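Side-chain contacts in uncharacterized protein (Pyrococcus horikoshii, PDB 2P8T), which is of unknown function but may bind ATP and have aminoacyl-tRNA ligase activity, and probably carries a helix-turn-helix-like N-terminal domain: residues 18-21 and 22-26; 174-177 and 178-182. All blocks are in the same frame, centred on the assembly; numbering follows the deposited sequence.

Overall arrangement
Contacts 1 and 2 each lie within a single helix, and the two helices touch. Contact 1 comes first along the chain, on helix 17-26 of the probably helix-turn-helix-like N-terminal region; contact 2 follows on helix 172-187, in the DUF4443 region, against the five-stranded antiparallel sheet. Their centres lie about 10 Å apart. Asp19 OD1 is 2.9 Å from Lys177 NZ in a salt bridge, Glu18 OE2 probably hydrogen-bonds to His181 ND1, and Ile180 packs on Leu21 and Ala22. Parts far apart in sequence are thereby joined by a charged and an apolar patch lying side by side.

Contact 1: residues 18-21 and 22-26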
loop_
_atom_site.group_PDB
_atom_site.type_symbol
_atom_site.label_atom_id
_atom_site.label_comp_id
_atom_site.label_asym_id
_atom_site.label_seq_id
_atom_site.Cartn_x
_atom_site.Cartn_y
_atom_site.Cartn_z
ATOM N N GLU A 18 6.129 -5.267 4.807
ATOM C CA GLU A 18 4.883 -4.939 4.133
ATOM C C GLU A 18 3.733 -5.055 5.110
ATOM O O GLU A 18 2.795 -4.287 5.038
ATOM C CB GLU A 18 4.645 -5.835 2.902
ATOM C CG GLU A 18 5.557 -5.512 1.722
ATOM C CD GLU A 18 6.890 -6.224 1.762
ATOM O OE1 GLU A 18 7.098 -7.049 2.681
ATOM O OE2 GLU A 18 7.725 -5.969 0.859
ATOM N N ASP A 19 3.809 -6.024 6.032
ATOM C CA ASP A 19 2.805 -6.139 7.082
ATOM C C ASP A 19 2.872 -4.937 8.034
ATOM O O ASP A 19 1.841 -4.434 8.454
ATOM C CB ASP A 19 2.982 -7.443 7.885
ATOM C CG ASP A 19 2.800 -8.695 7.041
ATOM O OD1 ASP A 19 1.836 -8.766 6.227
ATOM O OD2 ASP A 19 3.620 -9.622 7.208
ATOM N N VAL A 20 4.078 -4.497 8.385
ATOM C CA VAL A 20 4.254 -3.314 9.251
ATOM C C VAL A 20 3.610 -2.130 8.543
ATOM O O VAL A 20 2.728 -1.468 9.112
ATOM C CB VAL A 20 5.737 -3.000 9.549
ATOM C CG1 VAL A 20 5.887 -1.711 10.401
ATOM C CG2 VAL A 20 6.440 -4.202 10.225
ATOM N N LEU A 21 3.996 -1.906 7.285
ATOM C CA LEU A 21 3.429 -0.769 6.535
ATOM C C LEU A 21 1.908 -0.844 6.454
ATOM O O LEU A 21 1.226 0.158 6.683
ATOM C CB LEU A 21 4.055 -0.631 5.143
ATOM C CG LEU A 21 5.553 -0.306 5.075
ATOM C CD1 LEU A 21 6.151 -0.640 3.720
ATOM C CD2 LEU A 21 5.797 1.144 5.455
ATOM N N ALA A 22 1.371 -2.039 6.168
ATOM C CA ALA A 22 -0.071 -2.251 6.111
ATOM C C ALA A 22 -0.790 -1.872 7.401
ATOM O O ALA A 22 -1.830 -1.208 7.357
ATOM C CB ALA A 22 -0.409 -3.695 5.710
ATOM N N VAL A 23 -0.249 -2.296 8.544
ATOM C CA VAL A 23 -0.882 -1.989 9.831
ATOM C C VAL A 23 -0.964 -0.471 10.042
ATOM O O VAL A 23 -1.993 0.048 10.454
ATOM C CB VAL A 23 -0.138 -2.682 11.024
ATOM C CG1 VAL A 23 -0.512 -2.038 12.353
ATOM C CG2 VAL A 23 -0.419 -4.174 11.021
ATOM N N ILE A 24 0.114 0.230 9.726
ATOM C CA ILE A 24 0.169 1.679 9.870
ATOM C C ILE A 24 -0.823 2.370 8.931
ATOM O O ILE A 24 -1.493 3.320 9.346
ATOM C CB ILE A 24 1.608 2.221 9.680
ATOM C CG1 ILE A 24 2.560 1.531 10.688
ATOM C CG2 ILE A 24 1.663 3.749 9.837
ATOM C CD1 ILE A 24 3.981 2.043 10.645
ATOM N N PHE A 25 -0.913 1.901 7.692
ATOM C CA PHE A 25 -2.003 2.354 6.809
ATOM C C PHE A 25 -3.390 2.083 7.409
ATOM O O PHE A 25 -4.277 2.944 7.364
ATOM C CB PHE A 25 -1.898 1.747 5.410
ATOM C CG PHE A 25 -0.883 2.422 4.534
ATOM C CD1 PHE A 25 -1.000 3.783 4.225
ATOM C CD2 PHE A 25 0.182 1.711 4.014
ATOM C CE1 PHE A 25 -0.071 4.417 3.415
ATOM C CE2 PHE A 25 1.116 2.327 3.197
ATOM C CZ PHE A 25 0.995 3.691 2.895
ATOM N N LEU A 26 -3.582 0.889 7.969
ATOM C CA LEU A 26 -4.903 0.491 8.478
ATOM C C LEU A 26 -5.340 1.290 9.692
ATOM O O LEU A 26 -6.522 1.623 9.827
ATOM C CB LEU A 26 -4.951 -1.010 8.793
ATOM C CG LEU A 26 -5.017 -1.973 7.607
ATOM C CD1 LEU A 26 -4.831 -3.424 8.070
ATOM C CD2 LEU A 26 -6.312 -1.818 6.813
#
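The ring of Phe25 meets the carbonyl oxygen of Leu21 obliquely, with Phe25 CD2 3.3 Å from Leu21 O. Pro87 and Ile180 also touch the Phe25 side chain. Its CG stands beside the backbone N and anti to the carbonyl carbon (chi1 -79°), which turns the ring back toward the preceding turn of helix 17-26. The same Leu21 O accepts the backbone bond from Phe25 N at 2.9 Å, nearly straight at 172°, so one oxygen serves the amide and is flanked by the ring of a single residue. The other flat groups, the carboxylates of Glu18 and Asp19, face out of the contact: both turn to His181 and Lys177 of helix 172-187, and Asp19 OD2 also takes the backbone N of Thr16.

Between these residues the i to i+4 bonds run on, with Ala22 N donating to Glu18 O and Val23 N to Asp19 O. Val23 CG2 lies 3.4 Å from Asp19 O. On another side of the helix Ile24 reaches back along the axis, its CG1 3.4 Å from Val20 O and its CD1 4.2 Å from Val20 CG1.

Chemically, the carbonyls of residues 18-22 are satisfied within the helix, while Arg77 takes those of Ile24 and Phe25. The two acids near its start would probably interact favourably with the positive end of the helix dipole.

Contact 2: residues 174-177 and 178-182; sequences KALK and SAIHV
Apolar contact joins Leu176 to Ile180 one turn later, where the two side chains cross obliquely and Leu176 CD1 comes 3.7 Å from Ile180 CD1. Ile180 leans back toward Leu176, bringing its CG1 to 3.3 Å from Leu176 O. Beyond this pair Ile180 also touches Phe25 of helix 17-26.

Hydrogen bonding forms the second group, and a hydroxyl stands out in it. Ser178 OG sits between its own backbone N and carbonyl carbon (chi1 58°), a torsion that folds it back over the preceding turn. There it lies 2.8 Å from Lys174 O and 3.2 Å from Ala175 O, near both carbonyls, with a weak further hydrogen bond to Thr167 OG1. Lys174 O also takes the backbone bond from Ser178 N at 3.0 Å, and one turn's spacing likewise brings His181 N to Lys177 O at 2.9 Å. Thr167 OG1, on strand 163-168, bonds to Ala175 O as well.

This is the helix that packs on the five-stranded antiparallel sheet of the DUF4443 region: Ala175 and Ala179, one turn apart, present small methyl groups to Ile98, and Ala179 also touches Ile100.

Charge and aromatic contacts make up the last group. The chain of Lys177 runs out extended and bends only at its end (chi4 66°), where NZ meets its partner Asp19. The imidazole of His181, whose ND1 is held by Glu18, turns away from the preceding turn of its own helix and stacks with the ring of Phe120.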
loop_
_atom_site.group_PDB
_atom_site.type_symbol
_atom_site.label_atom_id
_atom_site.label_comp_id
_atom_site.label_asym_id
_atom_site.label_seq_id
_atom_site.Cartn_x
_atom_site.Cartn_y
_atom_site.Cartn_z
ATOM N N LYS A 174 -4.697 -9.687 -0.086
ATOM C CA LYS A 174 -3.639 -9.963 -1.052
ATOM C C LYS A 174 -3.397 -8.772 -1.978
ATOM O O LYS A 174 -2.253 -8.489 -2.291
ATOM C CB LYS A 174 -3.929 -11.213 -1.871
ATOM C CG LYS A 174 -3.916 -12.494 -1.030
ATOM C CD LYS A 174 -4.282 -13.677 -1.898
ATOM C CE LYS A 174 -4.611 -14.903 -1.041
ATOM N NZ LYS A 174 -3.442 -15.322 -0.236
ATOM N N ALA A 175 -4.459 -8.097 -2.409
ATOM C CA ALA A 175 -4.306 -6.848 -3.192
ATOM C C ALA A 175 -3.544 -5.785 -2.391
ATOM O O ALA A 175 -2.665 -5.094 -2.918
ATOM C CB ALA A 175 -5.684 -6.300 -3.644
ATOM N N LEU A 176 -3.903 -5.638 -1.119
ATOM C CA LEU A 176 -3.259 -4.636 -0.273
ATOM C C LEU A 176 -1.782 -4.945 -0.094
ATOM O O LEU A 176 -0.932 -4.070 -0.287
ATOM C CB LEU A 176 -3.941 -4.528 1.094
ATOM C CG LEU A 176 -3.359 -3.427 2.004
ATOM C CD1 LEU A 176 -3.293 -2.070 1.307
ATOM C CD2 LEU A 176 -4.168 -3.336 3.298
ATOM N N LYS A 177 -1.489 -6.190 0.279
ATOM C CA LYS A 177 -0.116 -6.626 0.537
ATOM C C LYS A 177 0.772 -6.484 -0.700
ATOM O O LYS A 177 1.903 -5.990 -0.613
ATOM C CB LYS A 177 -0.119 -8.083 1.055
ATOM C CG LYS A 177 1.181 -8.549 1.760
ATOM C CD LYS A 177 0.918 -9.788 2.655
ATOM C CE LYS A 177 2.198 -10.579 2.981
ATOM N NZ LYS A 177 3.166 -9.784 3.838
ATOM N N SER A 178 0.256 -6.899 -1.853
ATOM C CA SER A 178 1.038 -6.828 -3.084
ATOM C C SER A 178 1.255 -5.378 -3.530
ATOM O O SER A 178 2.348 -5.030 -4.000
ATOM C CB SER A 178 0.394 -7.654 -4.204
ATOM O OG SER A 178 -0.943 -7.245 -4.485
ATOM N N ALA A 179 0.234 -4.535 -3.380
ATOM C CA ALA A 179 0.399 -3.098 -3.717
ATOM C C ALA A 179 1.467 -2.450 -2.817
ATOM O O ALA A 179 2.325 -1.697 -3.294
ATOM C CB ALA A 179 -0.949 -2.363 -3.605
ATOM N N ILE A 180 1.426 -2.759 -1.520
ATOM C CA ILE A 180 2.422 -2.239 -0.582
ATOM C C ILE A 180 3.815 -2.768 -0.938
ATOM O O ILE A 180 4.793 -2.041 -0.873
ATOM C CB ILE A 180 2.025 -2.504 0.895
ATOM C CG1 ILE A 180 0.778 -1.686 1.230
ATOM C CG2 ILE A 180 3.194 -2.121 1.854
ATOM C CD1 ILE A 180 0.132 -2.002 2.568
ATOM N N HIS A 181 3.900 -4.030 -1.361
ATOM C CA HIS A 181 5.198 -4.555 -1.798
ATOM C C HIS A 181 5.800 -3.703 -2.936
ATOM O O HIS A 181 6.964 -3.356 -2.904
ATOM C CB HIS A 181 5.047 -6.013 -2.229
ATOM C CG HIS A 181 6.330 -6.635 -2.680
ATOM N ND1 HIS A 181 7.435 -6.727 -1.863
ATOM C CD2 HIS A 181 6.688 -7.175 -3.866
ATOM C CE1 HIS A 181 8.423 -7.304 -2.527
ATOM N NE2 HIS A 181 7.992 -7.594 -3.742
ATOM N N VAL A 182 4.986 -3.370 -3.941
ATOM C CA VAL A 182 5.434 -2.525 -5.064
ATOM C C VAL A 182 5.836 -1.124 -4.592
ATOM O O VAL A 182 6.887 -0.584 -4.974
ATOM C CB VAL A 182 4.360 -2.457 -6.204
ATOM C CG1 VAL A 182 4.847 -1.564 -7.353
ATOM C CG2 VAL A 182 3.999 -3.882 -6.721
#